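Local coordinates for aminopeptidase N family protein (Idiomarina loihiensis L2TR, PDB 4FGM) that is probably a zinc-dependent aminopeptidase of the M61 family, trimming residues from the amino ends of peptides, at residues A[84-88]-A[110-114]; A[179-185]-A[208-213]; A[284-290]-A[416-420]. All coordinates share one frame; numbering follows the deposited sequence.

Contact 1: residues A[84-88]-A[110-114]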
loop_
_atom_site.group_PDB
_atom_site.type_symbol
_atom_site.label_atom_id
_atom_site.label_comp_id
_atom_site.label_asym_id
_atom_site.label_seq_id
_atom_site.Cartn_x
_atom_site.Cartn_y
_atom_site.Cartn_z
ATOM N N HIS A 84 2.059 33.466 -3.362
ATOM C CA HIS A 84 1.708 32.851 -4.638
ATOM C C HIS A 84 2.816 31.926 -5.125
ATOM O O HIS A 84 3.995 32.238 -4.989
ATOM C CB HIS A 84 1.510 33.916 -5.720
ATOM C CG HIS A 84 0.472 34.942 -5.401
ATOM N ND1 HIS A 84 -0.878 34.729 -5.591
ATOM C CD2 HIS A 84 0.589 36.214 -4.949
ATOM C CE1 HIS A 84 -1.544 35.824 -5.276
ATOM N NE2 HIS A 84 -0.677 36.742 -4.883
ATOM N N TYR A 85 2.434 30.789 -5.694
ATOM C CA TYR A 85 3.402 29.864 -6.274
ATOM C C TYR A 85 2.703 28.876 -7.185
ATOM O O TYR A 85 1.474 28.770 -7.183
ATOM C CB TYR A 85 4.217 29.106 -5.205
ATOM C CG TYR A 85 3.413 28.370 -4.161
ATOM C CD1 TYR A 85 2.998 29.011 -2.994
ATOM C CD2 TYR A 85 3.068 27.025 -4.331
ATOM C CE1 TYR A 85 2.261 28.335 -2.018
ATOM C CE2 TYR A 85 2.322 26.334 -3.357
ATOM C CZ TYR A 85 1.927 27.001 -2.207
ATOM O OH TYR A 85 1.188 26.355 -1.241
ATOM N N GLN A 86 3.498 28.181 -7.992
ATOM C CA GLN A 86 2.986 27.164 -8.897
ATOM C C GLN A 86 3.525 25.832 -8.410
ATOM O O GLN A 86 4.535 25.780 -7.699
ATOM C CB GLN A 86 3.484 27.391 -10.320
ATOM C CG GLN A 86 2.990 28.654 -10.966
ATOM C CD GLN A 86 3.216 28.633 -12.455
ATOM O OE1 GLN A 86 4.346 28.522 -12.918
ATOM N NE2 GLN A 86 2.136 28.730 -13.218
ATOM N N VAL A 87 2.855 24.756 -8.793
ATOM C CA VAL A 87 3.300 23.433 -8.403
ATOM C C VAL A 87 3.336 22.524 -9.633
ATOM O O VAL A 87 2.347 22.435 -10.375
ATOM C CB VAL A 87 2.363 22.833 -7.341
ATOM C CG1 VAL A 87 2.862 21.464 -6.926
ATOM C CG2 VAL A 87 2.293 23.755 -6.140
ATOM N N TYR A 88 4.480 21.871 -9.849
ATOM C CA TYR A 88 4.645 20.959 -10.984
ATOM C C TYR A 88 4.083 19.603 -10.578
ATOM O O TYR A 88 4.563 18.996 -9.626
ATOM C CB TYR A 88 6.120 20.811 -11.352
ATOM C CG TYR A 88 6.348 19.913 -12.547
ATOM C CD1 TYR A 88 5.957 20.308 -13.827
ATOM C CD2 TYR A 88 6.961 18.667 -12.399
ATOM C CE1 TYR A 88 6.176 19.485 -14.933
ATOM C CE2 TYR A 88 7.184 17.838 -13.498
ATOM C CZ TYR A 88 6.792 18.255 -14.763
ATOM O OH TYR A 88 7.048 17.459 -15.854
ATOM N N SER A 110 1.512 18.119 -1.113
ATOM C CA SER A 110 2.284 18.596 -2.259
ATOM C C SER A 110 1.921 20.011 -2.703
ATOM O O SER A 110 2.750 20.714 -3.266
ATOM C CB SER A 110 2.111 17.653 -3.464
ATOM O OG SER A 110 2.841 16.454 -3.302
ATOM N N LEU A 111 0.685 20.426 -2.454
ATOM C CA LEU A 111 0.244 21.747 -2.893
ATOM C C LEU A 111 0.145 22.872 -1.865
ATOM O O LEU A 111 0.377 24.032 -2.195
ATOM C CB LEU A 111 -1.110 21.615 -3.603
ATOM C CG LEU A 111 -1.075 21.311 -5.109
ATOM C CD1 LEU A 111 -0.333 20.014 -5.370
ATOM C CD2 LEU A 111 -2.484 21.236 -5.642
ATOM N N CYS A 112 -0.171 22.532 -0.620
ATOM C CA CYS A 112 -0.373 23.542 0.413
ATOM C C CYS A 112 0.680 23.745 1.486
ATOM O O CYS A 112 0.806 22.928 2.401
ATOM C CB CYS A 112 -1.707 23.267 1.104
ATOM S SG CYS A 112 -3.079 23.214 -0.036
ATOM N N LEU A 113 1.411 24.852 1.398
ATOM C CA LEU A 113 2.416 25.161 2.411
ATOM C C LEU A 113 1.734 25.376 3.762
ATOM O O LEU A 113 0.660 25.970 3.841
ATOM C CB LEU A 113 3.185 26.429 2.041
ATOM C CG LEU A 113 4.141 26.342 0.853
ATOM C CD1 LEU A 113 4.732 27.715 0.590
ATOM C CD2 LEU A 113 5.241 25.332 1.146
ATOM N N ALA A 114 2.351 24.876 4.823
ATOM C CA ALA A 114 1.803 25.041 6.166
ATOM C C ALA A 114 2.329 26.354 6.747
ATOM O O ALA A 114 3.478 26.732 6.502
ATOM C CB ALA A 114 2.227 23.877 7.050
#
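The phenolic oxygen of Y85 is held from two directions by the backbone of 110-114. As donor, Y85 OH reaches L111 O at 2.6 Å; as acceptor, it takes the backbone N-H of L113, with L113 N 3.0 Å from Y85 OH and an N-H...O angle of 165°. The two bonds straddle C112, and since both partners are backbone atoms, the hydroxyl bridges a carbonyl and an amide on either side of that residue. All the residues that touch here are buried, so these polar atoms find their mates inside the protein. The donor lies 16° from the plane of the L111 carbonyl, and L111 O itself sits at the edge of the tyrosine ring, near its plane.

The bond from CA to CB of Y85 points at 110-114, and the first torsion explains the reach: with CG between the backbone N and the carbonyl carbon (chi1 54°), OH arrives at both the L111 carbonyl and the L113 amide. L113 approaches the same ring obliquely, its CD1 3.6 Å from Y85 CE1 and its CG 3.6 Å from Y85 OH, so the leucine packs beside the bonded end of the phenol. Two residues on, V87 points the same way. Its CG1, anti to the backbone N, meets CD1 of L111 at 3.8 Å and the carbonyl oxygen S110 O at 3.7 Å.

Beyond the pair, L111 packs on F16 and I6, while Y4 OH bonds to L113 O and Y160 OH to C112 O. Alternate residues of strand 81-91 thus face inward onto 110-114, a pattern characteristic of the buried side of a beta-sheet, here in the Peptidase M61 N-terminal domain.

Contact 2: residues A[179-185]-A[208-213]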
loop_
_atom_site.group_PDB
_atom_site.type_symbol
_atom_site.label_atom_id
_atom_site.label_comp_id
_atom_site.label_asym_id
_atom_site.label_seq_id
_atom_site.Cartn_x
_atom_site.Cartn_y
_atom_site.Cartn_z
ATOM N N ILE A 179 -24.756 2.516 -0.452
ATOM C CA ILE A 179 -24.804 2.666 0.996
ATOM C C ILE A 179 -24.473 1.388 1.751
ATOM O O ILE A 179 -24.814 0.285 1.333
ATOM C CB ILE A 179 -26.190 3.207 1.475
ATOM C CG1 ILE A 179 -27.197 2.067 1.608
ATOM C CG2 ILE A 179 -26.717 4.254 0.496
ATOM C CD1 ILE A 179 -27.441 1.647 3.051
ATOM N N ALA A 180 -23.779 1.558 2.865
ATOM C CA ALA A 180 -23.411 0.448 3.720
ATOM C C ALA A 180 -23.799 0.898 5.125
ATOM O O ALA A 180 -23.285 1.904 5.625
ATOM C CB ALA A 180 -21.910 0.180 3.627
ATOM N N HIS A 181 -24.720 0.163 5.747
ATOM C CA HIS A 181 -25.206 0.488 7.083
ATOM C C HIS A 181 -25.590 1.954 7.221
ATOM O O HIS A 181 -25.120 2.645 8.121
ATOM C CB HIS A 181 -24.164 0.131 8.141
ATOM C CG HIS A 181 -24.055 -1.334 8.401
ATOM N ND1 HIS A 181 -24.868 -2.262 7.781
ATOM C CD2 HIS A 181 -23.237 -2.041 9.216
ATOM C CE1 HIS A 181 -24.555 -3.471 8.203
ATOM N NE2 HIS A 181 -23.566 -3.366 9.075
ATOM N N GLY A 182 -26.443 2.420 6.316
ATOM C CA GLY A 182 -26.904 3.792 6.355
ATOM C C GLY A 182 -25.877 4.872 6.069
ATOM O O GLY A 182 -26.178 6.057 6.187
ATOM N N ILE A 183 -24.664 4.485 5.696
ATOM C CA ILE A 183 -23.640 5.477 5.399
ATOM C C ILE A 183 -23.429 5.593 3.889
ATOM O O ILE A 183 -23.412 4.585 3.178
ATOM C CB ILE A 183 -22.308 5.123 6.108
ATOM C CG1 ILE A 183 -22.530 5.111 7.626
ATOM C CG2 ILE A 183 -21.223 6.139 5.740
ATOM C CD1 ILE A 183 -21.255 4.952 8.456
ATOM N N LYS A 184 -23.295 6.822 3.397
ATOM C CA LYS A 184 -23.090 7.035 1.965
ATOM C C LYS A 184 -21.653 6.758 1.542
ATOM O O LYS A 184 -20.705 7.204 2.185
ATOM C CB LYS A 184 -23.452 8.465 1.559
ATOM C CG LYS A 184 -24.926 8.796 1.667
ATOM C CD LYS A 184 -25.266 10.038 0.863
ATOM C CE LYS A 184 -26.696 10.470 1.121
ATOM N NZ LYS A 184 -27.635 9.323 1.001
ATOM N N HIS A 185 -21.514 6.013 0.450
ATOM C CA HIS A 185 -20.215 5.659 -0.110
ATOM C C HIS A 185 -20.196 6.013 -1.590
ATOM O O HIS A 185 -21.244 6.106 -2.233
ATOM C CB HIS A 185 -19.946 4.157 0.044
ATOM C CG HIS A 185 -19.621 3.734 1.442
ATOM N ND1 HIS A 185 -20.556 3.722 2.457
ATOM C CD2 HIS A 185 -18.464 3.297 1.993
ATOM C CE1 HIS A 185 -19.988 3.292 3.570
ATOM N NE2 HIS A 185 -18.719 3.026 3.317
ATOM N N CYS A 208 -17.731 -3.448 2.711
ATOM C CA CYS A 208 -17.860 -2.350 3.664
ATOM C C CYS A 208 -18.782 -2.644 4.847
ATOM O O CYS A 208 -18.449 -2.324 5.991
ATOM C CB CYS A 208 -18.326 -1.084 2.942
ATOM S SG CYS A 208 -17.065 -0.374 1.860
ATOM N N GLU A 209 -19.941 -3.238 4.582
ATOM C CA GLU A 209 -20.852 -3.561 5.668
ATOM C C GLU A 209 -20.184 -4.554 6.610
ATOM O O GLU A 209 -20.289 -4.430 7.831
ATOM C CB GLU A 209 -22.173 -4.110 5.126
ATOM C CG GLU A 209 -23.087 -2.998 4.636
ATOM C CD GLU A 209 -24.375 -3.496 4.015
ATOM O OE1 GLU A 209 -24.312 -4.401 3.152
ATOM O OE2 GLU A 209 -25.448 -2.963 4.375
ATOM N N THR A 210 -19.472 -5.523 6.044
ATOM C CA THR A 210 -18.771 -6.502 6.864
ATOM C C THR A 210 -17.801 -5.800 7.808
ATOM O O THR A 210 -17.691 -6.159 8.977
ATOM C CB THR A 210 -17.995 -7.497 5.986
ATOM O OG1 THR A 210 -18.925 -8.304 5.259
ATOM C CG2 THR A 210 -17.117 -8.388 6.823
ATOM N N GLN A 211 -17.107 -4.785 7.314
ATOM C CA GLN A 211 -16.151 -4.080 8.157
ATOM C C GLN A 211 -16.821 -3.225 9.236
ATOM O O GLN A 211 -16.412 -3.258 10.403
ATOM C CB GLN A 211 -15.194 -3.250 7.291
ATOM C CG GLN A 211 -14.288 -4.147 6.427
ATOM C CD GLN A 211 -13.017 -3.465 5.941
ATOM O OE1 GLN A 211 -12.398 -2.685 6.667
ATOM N NE2 GLN A 211 -12.609 -3.781 4.711
ATOM N N ILE A 212 -17.854 -2.474 8.859
ATOM C CA ILE A 212 -18.566 -1.650 9.825
ATOM C C ILE A 212 -19.176 -2.548 10.909
ATOM O O ILE A 212 -19.165 -2.199 12.087
ATOM C CB ILE A 212 -19.679 -0.830 9.150
ATOM C CG1 ILE A 212 -19.060 0.177 8.182
ATOM C CG2 ILE A 212 -20.492 -0.105 10.201
ATOM C CD1 ILE A 212 -20.062 0.836 7.249
ATOM N N SER A 213 -19.707 -3.702 10.510
ATOM C CA SER A 213 -20.279 -4.635 11.476
ATOM C C SER A 213 -19.177 -5.124 12.404
ATOM O O SER A 213 -19.395 -5.293 13.601
ATOM C CB SER A 213 -20.895 -5.851 10.777
ATOM O OG SER A 213 -22.051 -5.493 10.050
#
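The hairpin joining strands 174-180 and 183-190, closed by a type I' turn from A180 to I183, lies against helix 197-215, and H181 in that turn makes the main polar link. Its CG is anti to the carbonyl carbon, beside the backbone N, which carries the ring out to the helix. There NE2 is 2.8 Å from S213 OG, a nearly straight hydrogen bond (165° at the hydrogen) lying in the ring plane; either atom could be the donor. E209 comes over one face of the same imidazole: its CG lies 4.0 Å from the ring centroid and 28° off the normal, a CH-pi contact. From there its carboxylate makes a weak bond, H181 N to E209 OE2 at 3.5 Å. At the ring edge, I212 CG2 touches H181 CD2 at 3.5 Å.

Strand 183-190, helix 197-215 and strand 222-230 form a beta-alpha-beta unit, and the contact joins the first two of these elements. The axes of 183-185 and 208-213 run 141° apart. Deeper in, A180 CB meets C208 CB at 3.9 Å, and C208 SG approaches the H185 ring obliquely, 4.5 Å from its centroid. H185 ND1 donates to I183 O at 3.1 Å, the oxygen lying in the ring plane, while NE2 bonds to Y275 OH on the helix that carries zinc ligands H273 and H277. A leucine in place of H185 would probably leave Y275 OH without this partner and take from I183 O its side-chain donor, although A180 N still bonds that oxygen.

Contact 3: residues A[284-290]-A[416-420]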
loop_
_atom_site.group_PDB
_atom_site.type_symbol
_atom_site.label_atom_id
_atom_site.label_comp_id
_atom_site.label_asym_id
_atom_site.label_seq_id
_atom_site.Cartn_x
_atom_site.Cartn_y
_atom_site.Cartn_z
ATOM N N LEU A 284 -6.988 4.445 14.921
ATOM C CA LEU A 284 -6.198 3.649 15.857
ATOM C C LEU A 284 -4.810 3.777 15.225
ATOM O O LEU A 284 -4.637 3.434 14.058
ATOM C CB LEU A 284 -6.644 2.179 15.834
ATOM C CG LEU A 284 -6.306 1.222 16.991
ATOM C CD1 LEU A 284 -5.767 -0.070 16.411
ATOM C CD2 LEU A 284 -5.300 1.835 17.953
ATOM N N LYS A 285 -3.831 4.287 15.964
ATOM C CA LYS A 285 -2.494 4.456 15.406
ATOM C C LYS A 285 -1.450 4.563 16.508
ATOM O O LYS A 285 -1.798 4.734 17.674
ATOM C CB LYS A 285 -2.453 5.719 14.535
ATOM C CG LYS A 285 -2.416 7.023 15.323
ATOM C CD LYS A 285 -2.529 8.248 14.414
ATOM C CE LYS A 285 -3.961 8.429 13.915
ATOM N NZ LYS A 285 -4.145 9.677 13.103
ATOM N N PRO A 286 -0.151 4.446 16.158
ATOM C CA PRO A 286 0.884 4.551 17.194
ATOM C C PRO A 286 1.015 5.990 17.699
ATOM O O PRO A 286 0.735 6.944 16.967
ATOM C CB PRO A 286 2.143 4.056 16.483
ATOM C CG PRO A 286 1.903 4.436 15.060
ATOM C CD PRO A 286 0.440 4.109 14.848
ATOM N N LYS A 287 1.439 6.138 18.950
ATOM C CA LYS A 287 1.590 7.454 19.551
ATOM C C LYS A 287 2.599 8.314 18.808
ATOM O O LYS A 287 2.502 9.541 18.812
ATOM C CB LYS A 287 1.987 7.314 21.023
ATOM C CG LYS A 287 0.941 6.556 21.828
ATOM C CD LYS A 287 1.126 6.695 23.331
ATOM C CE LYS A 287 0.035 5.924 24.070
ATOM N NZ LYS A 287 0.062 6.145 25.540
ATOM N N ALA A 288 3.561 7.669 18.161
ATOM C CA ALA A 288 4.580 8.393 17.407
ATOM C C ALA A 288 3.943 9.192 16.273
ATOM O O ALA A 288 4.560 10.102 15.729
ATOM C CB ALA A 288 5.611 7.415 16.851
ATOM N N PHE A 289 2.704 8.850 15.926
ATOM C CA PHE A 289 1.974 9.541 14.860
ATOM C C PHE A 289 0.922 10.507 15.440
ATOM O O PHE A 289 0.038 10.980 14.722
ATOM C CB PHE A 289 1.277 8.521 13.935
ATOM C CG PHE A 289 2.219 7.695 13.086
ATOM C CD1 PHE A 289 3.592 7.930 13.091
ATOM C CD2 PHE A 289 1.718 6.681 12.267
ATOM C CE1 PHE A 289 4.448 7.171 12.294
ATOM C CE2 PHE A 289 2.567 5.914 11.466
ATOM C CZ PHE A 289 3.935 6.162 11.482
ATOM N N LEU A 290 1.026 10.789 16.737
ATOM C CA LEU A 290 0.095 11.688 17.415
ATOM C C LEU A 290 0.821 12.820 18.145
ATOM O O LEU A 290 1.094 12.720 19.340
ATOM C CB LEU A 290 -0.761 10.897 18.412
ATOM C CG LEU A 290 -1.771 9.912 17.816
ATOM C CD1 LEU A 290 -2.316 8.999 18.911
ATOM C CD2 LEU A 290 -2.902 10.684 17.137
ATOM N N SER A 416 -8.442 8.064 20.359
ATOM C CA SER A 416 -7.243 8.783 19.922
ATOM C C SER A 416 -6.097 8.658 20.926
ATOM O O SER A 416 -5.176 9.478 20.939
ATOM C CB SER A 416 -7.555 10.266 19.696
ATOM O OG SER A 416 -8.471 10.446 18.631
ATOM N N ILE A 417 -6.161 7.628 21.759
ATOM C CA ILE A 417 -5.142 7.381 22.769
ATOM C C ILE A 417 -3.802 7.002 22.150
ATOM O O ILE A 417 -2.754 7.477 22.579
ATOM C CB ILE A 417 -5.589 6.248 23.733
ATOM C CG1 ILE A 417 -6.778 6.723 24.564
ATOM C CG2 ILE A 417 -4.432 5.816 24.623
ATOM C CD1 ILE A 417 -6.580 8.096 25.183
ATOM N N GLY A 418 -3.848 6.134 21.145
ATOM C CA GLY A 418 -2.629 5.696 20.492
ATOM C C GLY A 418 -2.049 4.449 21.131
ATOM O O GLY A 418 -2.288 4.174 22.310
ATOM N N THR A 419 -1.284 3.692 20.354
ATOM C CA THR A 419 -0.668 2.468 20.848
ATOM C C THR A 419 0.843 2.610 20.950
ATOM O O THR A 419 1.480 3.171 20.059
ATOM C CB THR A 419 -0.968 1.270 19.916
ATOM O OG1 THR A 419 -0.483 1.553 18.596
ATOM C CG2 THR A 419 -2.455 0.989 19.870
ATOM N N ALA A 420 1.407 2.113 22.048
ATOM C CA ALA A 420 2.855 2.140 22.254
ATOM C C ALA A 420 3.354 0.819 21.676
ATOM O O ALA A 420 2.548 -0.071 21.383
ATOM C CB ALA A 420 3.188 2.231 23.737
#
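Two backbone hydrogen bonds join the loops: T419 uses both its N and its O, pairing with K285 O and K287 N on the two sides of P286. T419 N donates to K285 O at 2.9 Å, with an N-H...O angle of 150°, and K287 N donates to T419 O at 3.2 Å, its nitrogen standing above the carbonyl plane. They make P286 and T419 a single beta bridge, with no regular strand in either segment. Close alpha carbons add to it: in CA-H...O contacts, G418 CA lies 3.1 Å from K285 O and P286 CA 3.2 Å from T419 O.

Such closeness depends on G418. A beta carbon there would point at the other loop and clash with K287 CG and L290 CD1; at phi 91°, psi 155° that carbon would also be pressed against the carbonyl oxygen of I417. L290 CD1 instead rests 3.7 Å from G418 CA, while the extended chain of K287 runs alongside the backbone until its CE comes 3.4 Å from G418 O.

On the T419 side chain the two branches part. CG2, anti to the carbonyl carbon, meets L284 CD2 at 3.5 Å, the side chains crossing at about a right angle. OG1, between the backbone N and the carbonyl carbon, hydrogen-bonds to Y306 OH and Q302 OE1.

L284 also packs on W409 and F412 of helix 401-413 and on F305 and Y306 of helix 303-306. The bridge therefore ties the loop following helix 262-277 to the one between helices 401-413 and 423-429.

Overall arrangement
All the touching residues of contact 1 are buried, whereas contacts 2 and 3 are partly buried and have exposed residues at their margins. No two contacts touch: the nearest atoms of contacts 2 and 3 are about 12 Å apart. Chemistry follows place. In contact 1 a side-chain hydroxyl satisfies backbone groups inside the N-terminal domain; in contact 2 histidine rings mediate between hairpin and helix; in contact 3 backbone pairs directly with backbone. Helix 262-277 packs on contact 2 through Y275, and the loop that follows it enters contact 3. Contact 1 lies away from the zinc site, while the side chain of C208 in contact 2 is about 11 Å from that of zinc ligand H273 and the side chain of P286 in contact 3 about 12 Å from the zinc ion.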